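Local coordinates for VIN1 (PDB 6BFI), which binds actin filaments and may play a role in cell-cell adhesion, as a sponge member of the vinculin/alpha-catenin family, at residues K4-T9 against E176-E181; P16-V21 against G114-M119; E68-E73 against D127-R132; A72-S77 against S120-C125; T775-S780 against R787-A792. All blocks are in the same frame, centred on the assembly; numbering follows the deposited sequence.

Contact 1 (K4-T9 against E176-E181); sequences KFHTKT and EQRHPE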
# COMPACT_ATOMS: atom_id res chain seq x y z
N LYS A 4 -3.01 25.99 -3.16
CA LYS A 4 -3.14 24.66 -3.73
C LYS A 4 -1.88 24.28 -4.51
O LYS A 4 -1.22 25.14 -5.10
CB LYS A 4 -4.36 24.57 -4.66
CG LYS A 4 -5.69 24.84 -3.98
CD LYS A 4 -6.01 23.77 -2.95
CE LYS A 4 -7.36 24.01 -2.31
NZ LYS A 4 -7.73 22.91 -1.37
N PHE A 5 -1.56 22.98 -4.48
CA PHE A 5 -0.45 22.46 -5.28
C PHE A 5 -0.73 21.03 -5.74
O PHE A 5 0.21 20.23 -5.86
CB PHE A 5 0.88 22.50 -4.50
CG PHE A 5 0.72 22.76 -3.03
CD1 PHE A 5 0.23 21.77 -2.19
CD2 PHE A 5 1.07 23.98 -2.49
CE1 PHE A 5 0.09 22.00 -0.83
CE2 PHE A 5 0.93 24.22 -1.13
CZ PHE A 5 0.44 23.23 -0.30
N HIS A 6 -1.99 20.70 -6.00
CA HIS A 6 -2.38 19.38 -6.49
C HIS A 6 -2.11 19.20 -7.97
O HIS A 6 -2.42 18.13 -8.52
CB HIS A 6 -3.87 19.13 -6.20
CG HIS A 6 -4.77 20.18 -6.77
ND1 HIS A 6 -5.53 19.96 -7.91
CD2 HIS A 6 -5.04 21.44 -6.37
CE1 HIS A 6 -6.23 21.05 -8.18
NE2 HIS A 6 -5.95 21.96 -7.27
N THR A 7 -1.53 20.20 -8.63
CA THR A 7 -1.33 20.21 -10.07
C THR A 7 0.09 20.64 -10.38
O THR A 7 0.63 21.54 -9.72
CB THR A 7 -2.36 21.14 -10.74
OG1 THR A 7 -3.57 20.42 -11.01
CG2 THR A 7 -1.83 21.73 -12.03
N LYS A 8 0.72 19.98 -11.36
CA LYS A 8 2.09 20.30 -11.73
C LYS A 8 2.23 21.75 -12.18
O LYS A 8 3.29 22.36 -11.97
CB LYS A 8 2.58 19.36 -12.83
CG LYS A 8 2.74 17.92 -12.38
CD LYS A 8 3.10 17.01 -13.54
CE LYS A 8 3.32 15.58 -13.08
NZ LYS A 8 3.69 14.69 -14.21
N THR A 9 1.20 22.32 -12.79
CA THR A 9 1.22 23.74 -13.14
C THR A 9 1.18 24.60 -11.88
O THR A 9 1.91 25.60 -11.78
CB THR A 9 0.06 24.08 -14.06
OG1 THR A 9 0.18 23.33 -15.28
CG2 THR A 9 0.04 25.56 -14.38
N GLU A 176 -7.46 10.26 -18.92
CA GLU A 176 -6.09 9.96 -19.31
C GLU A 176 -5.29 11.22 -19.62
O GLU A 176 -4.06 11.19 -19.53
CB GLU A 176 -6.08 9.02 -20.52
CG GLU A 176 -6.02 7.55 -20.17
CD GLU A 176 -4.66 7.13 -19.62
OE1 GLU A 176 -3.67 7.85 -19.87
OE2 GLU A 176 -4.59 6.08 -18.95
N GLN A 177 -5.96 12.30 -20.01
CA GLN A 177 -5.30 13.60 -20.11
C GLN A 177 -5.04 14.21 -18.74
O GLN A 177 -4.02 14.88 -18.55
CB GLN A 177 -6.14 14.55 -20.96
CG GLN A 177 -5.79 16.02 -20.84
CD GLN A 177 -4.40 16.34 -21.35
OE1 GLN A 177 -3.85 15.60 -22.17
NE2 GLN A 177 -3.82 17.42 -20.85
N ARG A 178 -5.92 13.95 -17.77
CA ARG A 178 -5.85 14.63 -16.49
C ARG A 178 -4.79 14.03 -15.57
O ARG A 178 -3.98 14.77 -14.99
CB ARG A 178 -7.22 14.59 -15.81
CG ARG A 178 -7.24 15.15 -14.39
CD ARG A 178 -6.88 16.62 -14.36
NE ARG A 178 -7.09 17.20 -13.04
CZ ARG A 178 -6.89 18.47 -12.73
NH1 ARG A 178 -6.45 19.32 -13.65
NH2 ARG A 178 -7.12 18.90 -11.49
N HIS A 179 -4.77 12.70 -15.41
CA HIS A 179 -3.94 12.14 -14.35
C HIS A 179 -2.43 12.33 -14.53
O HIS A 179 -1.71 12.30 -13.53
CB HIS A 179 -4.27 10.65 -14.13
CG HIS A 179 -3.80 9.73 -15.22
ND1 HIS A 179 -2.47 9.43 -15.41
CD2 HIS A 179 -4.48 9.02 -16.14
CE1 HIS A 179 -2.35 8.58 -16.42
NE2 HIS A 179 -3.56 8.32 -16.88
N PRO A 180 -1.90 12.55 -15.74
CA PRO A 180 -0.48 12.94 -15.83
C PRO A 180 -0.18 14.34 -15.31
O PRO A 180 1.00 14.72 -15.26
CB PRO A 180 -0.18 12.84 -17.33
CG PRO A 180 -1.17 11.86 -17.84
CD PRO A 180 -2.41 12.14 -17.06
N GLU A 181 -1.19 15.12 -14.92
CA GLU A 181 -0.97 16.47 -14.43
C GLU A 181 -0.99 16.57 -12.92
O GLU A 181 -0.62 17.62 -12.38
CB GLU A 181 -2.02 17.42 -15.02
CG GLU A 181 -1.88 17.66 -16.51
CD GLU A 181 -2.94 18.59 -17.07
OE1 GLU A 181 -4.01 18.72 -16.44
OE2 GLU A 181 -2.69 19.21 -18.13
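Lys8 meets the turn at Pro180 and Glu181 twice, once through its backbone and once through the tip of its side chain. Its backbone N donates to Glu181 O at 2.9 Å, with an N-H...O angle of 166°. The side chain leaves with CG anti to the carbonyl carbon and is fully extended beyond it, which carries the ammonium one residue back along the turn. There Lys8 NZ donates to Pro180 O at 2.9 Å, tilted 24° from the carbonyl plane. On the way, Lys8 CG passes 3.4 Å from Glu181 O, so the aliphatic chain runs beside the backbone it grips at both ends. Glu181 O also receives a CA-H...O contact from Thr7 CA at 3.5 Å. Arg178 makes the second half of the contact. Its chain is bent at chi2 and crosses both His6 and Thr7 at about a right angle, with the His6 ring and guanidinium planes 60° apart. Arg178 NH2 comes to the edge of the imidazole, 4.0 Å from His6 CE1, and lies 3.9 Å from Thr7 OG1. Neither is its main partner: NH2 forms a salt bridge with Asp127 of helix 102-145, which also accepts a weak hydrogen bond from Thr7 OG1. Arg178 NH1 has a long salt bridge to Glu181 OE1. Beyond the turn, backbone hydrogen bonds join His6 to Thr183. Such a junction, where the start of helix 8-32 meets the C-terminal end region of helix 154-178, belongs to the all-helical, bundle-built fold of the vinculin family.

Contact 2 (P16-V21 against G114-M119); sequences PVAQQV and GVINGM
Antiparallel helix packing inside a helical bundle brings Val17, Ala18 and Val21 of helix 8-32 against Val115, Ile116 and Met119 of helix 102-145. The short axes run 9.8 Å apart at 168°, and the CA atoms of Ala18 and Ile116 are the nearest pair. Val17 and Met119 reach toward each other tip to tip: both valine methyls touch the sulphur, with Val17 CG1 3.8 Å from Met119 SD, and Val17 CG2 also meets Met119 CE. The thioether comes between the two branches because Val17 CG1 stands anti to its backbone N (chi1 -176°) and CG2 anti to the carbonyl carbon. In this bundle, of the all-helical kind on which the vinculin family is built, the seam is shared with other helices: Val47, Val51 and Leu54 of helix 41-59 and Ala84 and Val81 of helix 68-97. Midway, Ile116 CD1 lies 4.1 Å from Ala18 CB, a small residue that lets the isoleucine tip approach the opposing backbone. Ile116 CD1 is also 4.3 Å from Val21 CG1. At the far end Val21 and Val115 cross obliquely, Val21 CG2 meeting Val115 CG2 at 3.6 Å, while Thr775 of helix 763-778 packs on Val21 and Ile116.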
# COMPACT_ATOMS: atom_id res chain seq x y z
N PRO A 16 8.57 28.88 -7.35
CA PRO A 16 9.60 29.93 -7.43
C PRO A 16 9.13 31.27 -6.88
O PRO A 16 9.95 32.00 -6.31
CB PRO A 16 9.90 30.01 -8.93
CG PRO A 16 8.66 29.54 -9.59
CD PRO A 16 8.11 28.47 -8.69
N VAL A 17 7.85 31.62 -7.04
CA VAL A 17 7.37 32.89 -6.50
C VAL A 17 7.39 32.87 -4.98
O VAL A 17 7.78 33.86 -4.34
CB VAL A 17 5.96 33.19 -7.05
CG1 VAL A 17 5.49 34.56 -6.56
CG2 VAL A 17 5.96 33.14 -8.57
N ALA A 18 6.97 31.75 -4.38
CA ALA A 18 7.07 31.63 -2.93
C ALA A 18 8.52 31.70 -2.47
O ALA A 18 8.82 32.24 -1.40
CB ALA A 18 6.43 30.32 -2.47
N GLN A 19 9.44 31.15 -3.28
CA GLN A 19 10.86 31.25 -2.96
C GLN A 19 11.32 32.71 -2.97
O GLN A 19 12.02 33.16 -2.05
CB GLN A 19 11.67 30.41 -3.94
CG GLN A 19 13.04 29.98 -3.44
CD GLN A 19 14.10 31.01 -3.72
OE1 GLN A 19 13.89 31.96 -4.47
NE2 GLN A 19 15.27 30.84 -3.10
N GLN A 20 10.91 33.47 -3.99
CA GLN A 20 11.31 34.87 -4.09
C GLN A 20 10.73 35.69 -2.93
O GLN A 20 11.43 36.54 -2.36
CB GLN A 20 10.85 35.45 -5.43
CG GLN A 20 11.60 34.93 -6.64
CD GLN A 20 11.07 35.50 -7.94
OE1 GLN A 20 9.86 35.69 -8.10
NE2 GLN A 20 11.97 35.80 -8.86
N VAL A 21 9.47 35.46 -2.59
CA VAL A 21 8.84 36.18 -1.49
C VAL A 21 9.55 35.86 -0.18
O VAL A 21 9.86 36.75 0.63
CB VAL A 21 7.34 35.85 -1.42
CG1 VAL A 21 6.80 36.08 -0.03
CG2 VAL A 21 6.58 36.68 -2.44
N GLY A 114 -0.24 37.63 -0.26
CA GLY A 114 -1.29 37.85 -1.23
C GLY A 114 -0.91 37.44 -2.64
O GLY A 114 -1.79 37.09 -3.43
N VAL A 115 0.37 37.50 -2.98
CA VAL A 115 0.77 37.04 -4.31
C VAL A 115 0.73 35.51 -4.37
O VAL A 115 0.37 34.93 -5.40
CB VAL A 115 2.15 37.59 -4.69
CG1 VAL A 115 2.09 39.11 -4.88
CG2 VAL A 115 3.20 37.22 -3.67
N ILE A 116 1.08 34.85 -3.27
CA ILE A 116 1.04 33.39 -3.23
C ILE A 116 -0.40 32.90 -3.29
O ILE A 116 -0.80 32.16 -4.20
CB ILE A 116 1.76 32.86 -1.97
CG1 ILE A 116 3.19 33.39 -1.92
CG2 ILE A 116 1.75 31.34 -1.95
CD1 ILE A 116 3.94 32.99 -0.66
N ASN A 117 -1.22 33.32 -2.31
CA ASN A 117 -2.62 32.90 -2.29
C ASN A 117 -3.35 33.37 -3.55
O ASN A 117 -4.17 32.64 -4.11
CB ASN A 117 -3.31 33.42 -1.03
CG ASN A 117 -2.82 32.74 0.23
OD1 ASN A 117 -2.33 31.61 0.19
ND2 ASN A 117 -2.95 33.42 1.36
N GLY A 118 -3.04 34.59 -4.01
CA GLY A 118 -3.71 35.13 -5.17
C GLY A 118 -3.39 34.38 -6.45
O GLY A 118 -4.28 34.09 -7.25
N MET A 119 -2.11 34.06 -6.67
CA MET A 119 -1.75 33.22 -7.80
C MET A 119 -2.44 31.86 -7.70
O MET A 119 -2.96 31.34 -8.70
CB MET A 119 -0.24 33.05 -7.89
CG MET A 119 0.49 34.23 -8.51
SD MET A 119 2.28 34.05 -8.47
CE MET A 119 2.70 34.28 -10.20

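Contact 3 (E68-E73 against D127-R132); sequences EDFKAE and DRSEVR
Glu73 OE1 sits over one face of the Arg128 guanidinium, 3.1 Å from NH2, and forms a salt bridge with it. The planes are 23° apart; because OE1 lies well out of the guanidinium plane, no N-H points at it and the attraction is one of charges. A looser pair follows one turn away: Asp69 OD2 is 3.9 Å from Arg132 NE, a long salt bridge, with the planes at 89°. Asp69 CB lies over one face of the Arg132 guanidinium, 3.4 Å from NH2, and Ser129 CA and Arg128 O lie over the opposite face, so the cation is sandwiched. Arg132 NH1 and Glu73 OE2 are 4.4 Å apart. Behind the charges, Phe70 CB approaches Ser129 OG at 4.2 Å, and that hydroxyl bonds to Asp67, which is also a weak, long ion partner of Arg132. An alanine in place of Glu73 would probably leave Arg128 without its acidic mate across the helix pair and let its guanidinium swing more freely. Segments 68-73 and 127-132, of helices 68-97 and 102-145, run antiparallel with axes 9.8 Å apart at 171°, joined at the surface by undirected charge attraction, which probably tolerates some movement.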
# COMPACT_ATOMS: atom_id res chain seq x y z
N GLU A 68 -19.95 30.54 -17.77
CA GLU A 68 -20.01 31.85 -17.13
C GLU A 68 -19.47 31.83 -15.71
O GLU A 68 -19.17 32.90 -15.16
CB GLU A 68 -21.45 32.36 -17.13
CG GLU A 68 -22.02 32.62 -18.52
CD GLU A 68 -21.40 33.83 -19.19
OE1 GLU A 68 -20.83 34.69 -18.47
OE2 GLU A 68 -21.48 33.93 -20.43
N ASP A 69 -19.34 30.66 -15.09
CA ASP A 69 -18.78 30.59 -13.75
C ASP A 69 -17.31 31.02 -13.74
O ASP A 69 -16.88 31.77 -12.87
CB ASP A 69 -18.93 29.18 -13.19
CG ASP A 69 -20.35 28.66 -13.31
OD1 ASP A 69 -21.29 29.43 -13.03
OD2 ASP A 69 -20.53 27.48 -13.69
N PHE A 70 -16.54 30.54 -14.72
CA PHE A 70 -15.14 30.94 -14.85
C PHE A 70 -15.03 32.44 -15.11
O PHE A 70 -14.28 33.15 -14.43
CB PHE A 70 -14.50 30.12 -15.97
CG PHE A 70 -13.07 30.48 -16.25
CD1 PHE A 70 -12.09 30.27 -15.29
CD2 PHE A 70 -12.70 31.00 -17.48
CE1 PHE A 70 -10.77 30.59 -15.56
CE2 PHE A 70 -11.38 31.31 -17.75
CZ PHE A 70 -10.42 31.11 -16.78
N LYS A 71 -15.80 32.94 -16.09
CA LYS A 71 -15.76 34.36 -16.43
C LYS A 71 -16.21 35.23 -15.26
O LYS A 71 -15.80 36.39 -15.17
CB LYS A 71 -16.64 34.63 -17.65
CG LYS A 71 -16.25 33.83 -18.88
CD LYS A 71 -17.31 33.94 -19.96
CE LYS A 71 -16.94 33.14 -21.18
NZ LYS A 71 -18.03 33.13 -22.20
N ALA A 72 -17.03 34.69 -14.37
CA ALA A 72 -17.47 35.45 -13.20
C ALA A 72 -16.46 35.41 -12.06
O ALA A 72 -16.31 36.40 -11.34
CB ALA A 72 -18.83 34.94 -12.72
N GLU A 73 -15.76 34.28 -11.90
CA GLU A 73 -14.81 34.13 -10.80
C GLU A 73 -13.43 34.69 -11.12
O GLU A 73 -12.62 34.85 -10.20
CB GLU A 73 -14.68 32.65 -10.42
CG GLU A 73 -15.95 32.04 -9.85
CD GLU A 73 -15.87 30.53 -9.74
OE1 GLU A 73 -14.80 29.97 -10.06
OE2 GLU A 73 -16.87 29.90 -9.34
N ASP A 127 -8.61 25.66 -12.93
CA ASP A 127 -8.63 24.23 -12.59
C ASP A 127 -10.04 23.76 -12.25
O ASP A 127 -10.44 22.65 -12.63
CB ASP A 127 -7.67 23.96 -11.42
CG ASP A 127 -7.53 22.48 -11.12
OD1 ASP A 127 -6.63 21.84 -11.71
OD2 ASP A 127 -8.30 21.95 -10.29
N ARG A 128 -10.81 24.59 -11.54
CA ARG A 128 -12.19 24.24 -11.23
C ARG A 128 -13.04 24.17 -12.49
O ARG A 128 -13.93 23.32 -12.59
CB ARG A 128 -12.78 25.24 -10.24
CG ARG A 128 -12.39 25.00 -8.79
CD ARG A 128 -13.06 26.01 -7.88
NE ARG A 128 -12.59 27.37 -8.15
CZ ARG A 128 -13.11 28.46 -7.60
NH1 ARG A 128 -14.13 28.36 -6.75
NH2 ARG A 128 -12.62 29.65 -7.89
N SER A 129 -12.78 25.06 -13.45
CA SER A 129 -13.47 24.98 -14.73
C SER A 129 -13.20 23.64 -15.41
O SER A 129 -14.14 22.94 -15.84
CB SER A 129 -13.04 26.14 -15.63
OG SER A 129 -13.73 26.12 -16.87
N GLU A 130 -11.93 23.25 -15.50
CA GLU A 130 -11.58 21.98 -16.13
C GLU A 130 -12.25 20.81 -15.42
O GLU A 130 -12.86 19.94 -16.07
CB GLU A 130 -10.06 21.80 -16.15
CG GLU A 130 -9.29 22.96 -16.75
CD GLU A 130 -9.51 23.11 -18.24
OE1 GLU A 130 -9.96 22.14 -18.89
OE2 GLU A 130 -9.23 24.21 -18.77
N VAL A 131 -12.16 20.77 -14.09
CA VAL A 131 -12.75 19.66 -13.34
C VAL A 131 -14.26 19.62 -13.54
O VAL A 131 -14.86 18.54 -13.64
CB VAL A 131 -12.36 19.74 -11.86
CG1 VAL A 131 -13.10 18.69 -11.05
CG2 VAL A 131 -10.86 19.57 -11.70
N ARG A 132 -14.90 20.79 -13.60
CA ARG A 132 -16.34 20.81 -13.86
C ARG A 132 -16.66 20.21 -15.23
O ARG A 132 -17.64 19.47 -15.37
CB ARG A 132 -16.88 22.24 -13.77
CG ARG A 132 -17.08 22.75 -12.35
CD ARG A 132 -17.98 23.97 -12.33
NE ARG A 132 -17.51 25.02 -13.22
CZ ARG A 132 -16.77 26.05 -12.84
NH1 ARG A 132 -16.41 26.18 -11.57
NH2 ARG A 132 -16.38 26.96 -13.72

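Contact 4 (A72-S77 against S120-C125); sequences AELPPS and SDLLMC
Leu74 CD1 meets Leu122 CD2 at 3.6 Å, the two side chains crossing at a slant between helix 68-97 and helix 102-145. Leu74 starts with CG anti to its backbone N and turns at chi2, which sends CD1 across the interface. From the other helix Leu122 carries an unusual first torsion (chi1 -113°), lying between the staggered positions, and its CD2 comes within reach of two partners at once. The second is Ser77, whose OG lies 3.6 Å from Leu122 CD2. The serine hydroxyl takes the position between the backbone N and the carbonyl carbon (chi1 55°), and from there Ser77 OG donates to Leu74 O at 2.8 Å, a bond back to the preceding turn. This is the part of helix 68-97 where Pro75 and Pro76 lack an N-H, so the helix is kinked and the ladder of backbone bonds is broken. Even so the two segments pack as an ordinary antiparallel pair of a helical bundle, with axes 9.3 Å apart at 171°. Cys125 also has its SG between the backbone N and the carbonyl carbon, and Cys125 SG lies 4.0 Å from Leu74 CD1. Cys125 CB touches Glu73 OE1 at 3.9 Å, the oxygen that is bridged to Arg128. Helix 41-59 lies alongside the leucines, with Ala58 on both Leu74 and Leu122 and Val55 on Leu122; within helix 68-97, Met78 and Val81 pack on Leu122, and Phe70 on Cys125.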
# COMPACT_ATOMS: atom_id res chain seq x y z
N ALA A 72 -17.03 34.69 -14.37
CA ALA A 72 -17.47 35.45 -13.20
C ALA A 72 -16.46 35.41 -12.06
O ALA A 72 -16.31 36.40 -11.34
CB ALA A 72 -18.83 34.94 -12.72
N GLU A 73 -15.76 34.28 -11.90
CA GLU A 73 -14.81 34.13 -10.80
C GLU A 73 -13.43 34.69 -11.12
O GLU A 73 -12.62 34.85 -10.20
CB GLU A 73 -14.68 32.65 -10.42
CG GLU A 73 -15.95 32.04 -9.85
CD GLU A 73 -15.87 30.53 -9.74
OE1 GLU A 73 -14.80 29.97 -10.06
OE2 GLU A 73 -16.87 29.90 -9.34
N LEU A 74 -13.14 34.98 -12.40
CA LEU A 74 -11.79 35.43 -12.75
C LEU A 74 -11.48 36.85 -12.26
O LEU A 74 -10.42 37.05 -11.64
CB LEU A 74 -11.59 35.29 -14.26
CG LEU A 74 -10.22 35.61 -14.86
CD1 LEU A 74 -9.17 34.65 -14.32
CD2 LEU A 74 -10.29 35.54 -16.38
N PRO A 75 -12.32 37.87 -12.52
CA PRO A 75 -11.92 39.26 -12.21
C PRO A 75 -11.56 39.48 -10.74
O PRO A 75 -10.54 40.12 -10.46
CB PRO A 75 -13.15 40.08 -12.62
CG PRO A 75 -13.77 39.27 -13.69
CD PRO A 75 -13.58 37.84 -13.28
N PRO A 76 -12.36 38.99 -9.78
CA PRO A 76 -11.99 39.25 -8.37
C PRO A 76 -10.61 38.72 -8.00
O PRO A 76 -9.85 39.42 -7.32
CB PRO A 76 -13.10 38.55 -7.58
CG PRO A 76 -14.26 38.54 -8.50
CD PRO A 76 -13.66 38.29 -9.85
N SER A 77 -10.27 37.51 -8.43
CA SER A 77 -8.95 36.97 -8.14
C SER A 77 -7.86 37.77 -8.86
O SER A 77 -6.79 38.01 -8.29
CB SER A 77 -8.88 35.49 -8.52
OG SER A 77 -9.26 35.29 -9.87
N SER A 120 -2.46 31.28 -6.50
CA SER A 120 -3.14 30.01 -6.30
C SER A 120 -4.59 30.08 -6.76
O SER A 120 -5.06 29.22 -7.51
CB SER A 120 -3.06 29.58 -4.84
OG SER A 120 -3.87 28.44 -4.62
N ASP A 121 -5.33 31.10 -6.31
CA ASP A 121 -6.73 31.22 -6.70
C ASP A 121 -6.87 31.47 -8.20
O ASP A 121 -7.77 30.92 -8.84
CB ASP A 121 -7.40 32.34 -5.91
CG ASP A 121 -7.39 32.09 -4.42
OD1 ASP A 121 -7.35 30.91 -4.01
OD2 ASP A 121 -7.44 33.07 -3.64
N LEU A 122 -5.97 32.28 -8.76
CA LEU A 122 -6.01 32.57 -10.20
C LEU A 122 -5.93 31.28 -11.01
O LEU A 122 -6.71 31.08 -11.95
CB LEU A 122 -4.87 33.51 -10.57
CG LEU A 122 -5.28 34.91 -11.04
CD1 LEU A 122 -4.08 35.65 -11.61
CD2 LEU A 122 -6.39 34.81 -12.06
N LEU A 123 -4.99 30.40 -10.67
CA LEU A 123 -4.93 29.12 -11.36
C LEU A 123 -6.08 28.19 -10.95
O LEU A 123 -6.46 27.31 -11.73
CB LEU A 123 -3.58 28.45 -11.11
CG LEU A 123 -2.36 29.21 -11.63
CD1 LEU A 123 -1.07 28.67 -11.03
CD2 LEU A 123 -2.31 29.16 -13.15
N MET A 124 -6.65 28.41 -9.76
CA MET A 124 -7.64 27.48 -9.23
C MET A 124 -9.02 27.67 -9.83
O MET A 124 -9.79 26.71 -9.89
CB MET A 124 -7.72 27.61 -7.71
CG MET A 124 -6.92 26.57 -6.96
SD MET A 124 -7.26 24.90 -7.53
CE MET A 124 -9.00 24.74 -7.16
N CYS A 125 -9.39 28.88 -10.26
CA CYS A 125 -10.67 29.01 -10.96
C CYS A 125 -10.63 28.30 -12.31
O CYS A 125 -11.61 27.67 -12.72
CB CYS A 125 -11.07 30.48 -11.10
SG CYS A 125 -9.84 31.58 -11.83

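Contact 5 (T775-S780 against R787-A792); sequences TVKATS and RADADA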
# COMPACT_ATOMS: atom_id res chain seq x y z
N THR A 775 6.62 29.44 4.02
CA THR A 775 6.68 30.82 3.53
C THR A 775 5.34 31.52 3.69
O THR A 775 5.29 32.72 3.99
CB THR A 775 7.13 30.84 2.06
OG1 THR A 775 8.40 30.19 1.95
CG2 THR A 775 7.25 32.27 1.56
N VAL A 776 4.24 30.79 3.50
CA VAL A 776 2.92 31.38 3.69
C VAL A 776 2.67 31.68 5.16
O VAL A 776 2.13 32.73 5.52
CB VAL A 776 1.83 30.46 3.10
CG1 VAL A 776 0.44 30.99 3.41
CG2 VAL A 776 2.02 30.33 1.60
N LYS A 777 3.07 30.75 6.04
CA LYS A 777 2.87 30.96 7.48
C LYS A 777 3.68 32.13 7.99
O LYS A 777 3.22 32.90 8.84
CB LYS A 777 3.23 29.68 8.24
CG LYS A 777 3.32 29.84 9.75
CD LYS A 777 1.99 30.22 10.36
CE LYS A 777 2.11 30.41 11.86
NZ LYS A 777 0.81 30.77 12.48
N ALA A 778 4.91 32.30 7.49
CA ALA A 778 5.76 33.38 7.95
C ALA A 778 5.19 34.75 7.60
O ALA A 778 5.39 35.72 8.34
CB ALA A 778 7.17 33.23 7.37
N THR A 779 4.48 34.86 6.48
CA THR A 779 3.91 36.12 6.04
C THR A 779 2.53 36.39 6.62
O THR A 779 1.90 37.38 6.24
CB THR A 779 3.84 36.16 4.51
OG1 THR A 779 3.02 35.09 4.04
CG2 THR A 779 5.23 36.02 3.91
N SER A 780 2.06 35.55 7.53
CA SER A 780 0.77 35.73 8.17
C SER A 780 0.84 35.84 9.68
O SER A 780 0.03 36.57 10.27
CB SER A 780 -0.18 34.58 7.79
OG SER A 780 0.33 33.34 8.23
N ARG A 787 -8.00 34.15 10.35
CA ARG A 787 -8.33 32.97 9.55
C ARG A 787 -7.14 32.51 8.73
O ARG A 787 -6.84 31.31 8.66
CB ARG A 787 -9.53 33.28 8.65
CG ARG A 787 -9.76 32.26 7.54
CD ARG A 787 -10.93 32.68 6.66
NE ARG A 787 -10.65 33.89 5.89
CZ ARG A 787 -10.43 33.91 4.58
NH1 ARG A 787 -10.47 32.79 3.88
NH2 ARG A 787 -10.18 35.06 3.97
N ALA A 788 -6.43 33.46 8.11
CA ALA A 788 -5.27 33.11 7.30
C ALA A 788 -4.18 32.47 8.16
O ALA A 788 -3.53 31.50 7.73
CB ALA A 788 -4.73 34.35 6.59
N ASP A 789 -3.97 32.98 9.37
CA ASP A 789 -2.96 32.40 10.25
C ASP A 789 -3.40 31.02 10.74
O ASP A 789 -2.56 30.13 10.92
CB ASP A 789 -2.68 33.33 11.43
CG ASP A 789 -1.60 32.80 12.35
OD1 ASP A 789 -0.40 32.98 12.03
OD2 ASP A 789 -1.94 32.20 13.39
N ALA A 790 -4.70 30.84 10.97
CA ALA A 790 -5.19 29.54 11.43
C ALA A 790 -5.01 28.48 10.35
O ALA A 790 -4.43 27.41 10.60
CB ALA A 790 -6.66 29.65 11.84
N ASP A 791 -5.49 28.76 9.13
CA ASP A 791 -5.36 27.79 8.05
C ASP A 791 -3.90 27.56 7.68
O ASP A 791 -3.49 26.42 7.42
CB ASP A 791 -6.16 28.25 6.83
CG ASP A 791 -7.65 28.36 7.12
OD1 ASP A 791 -8.10 27.81 8.15
OD2 ASP A 791 -8.37 29.00 6.32
N ALA A 792 -3.10 28.62 7.66
CA ALA A 792 -1.67 28.47 7.38
C ALA A 792 -1.01 27.58 8.42
O ALA A 792 -0.22 26.68 8.08
CB ALA A 792 -1.00 29.84 7.33
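Ala788 lies at the start of the meeting between helix 786-817 and the end of helix 763-778, its carbonyl oxygen 4.3 Å from Ser780 OG. Asp789 follows and carries the polar part of the contact. Its CG is anti to the backbone N (chi1 -178°), and OD1 receives a hydrogen bond from Lys777 NZ at 2.6 Å, part of a salt bridge, with the ammonium nitrogen above the carboxylate plane, 41° out of it. Asp789 OD2 is 3.2 Å from Lys777 NZ. The lysine reaches there through a chain bent at chi2 (64°), and NZ is also bonded to Thr793 OG1, one turn further along, which itself bonds to Asp789 O. A methionine in place of Lys777 would probably leave the Asp789 carboxylate without its positive mate and Thr793 OG1 without that partner. Helices 763-778 and 786-817 follow each other through the short link 779-785, so this is a helical hairpin of the bundle. After a turn, Ala792 fills the middle with its CB, 4.0 Å from Lys777 CA, 4.3 Å from Val776 CG1 and 3.9 Å from Ser780 OG. Ser780 OG donates to Lys777 O from above the carbonyl plane; Ser780 N donates to the same oxygen from the same face, so both bonds secure the end of the helix, while Ile116 of helix 102-145 packs on Val776 beyond it.

How the contacts relate
From the N terminus, contact 1 ties the start of helix 8-32 to the C-terminal end region of helix 154-178 and closes the long loop within which contacts 2, 3 and 4 nest. Contact 2 joins helix 8-32 to helix 102-145, and its loop crosses those of contacts 3 and 4, which pair helix 68-97 with successive parts of helix 102-145 and share Ala72 and Glu73. Asp127 and Ser120 link contacts 3 and 4 respectively to contact 1. Contact 5, far along the chain, closes a short hairpin in series with the others, yet Thr775 and Val776 pack on contact 2, joining the late helices to the N-terminal bundle.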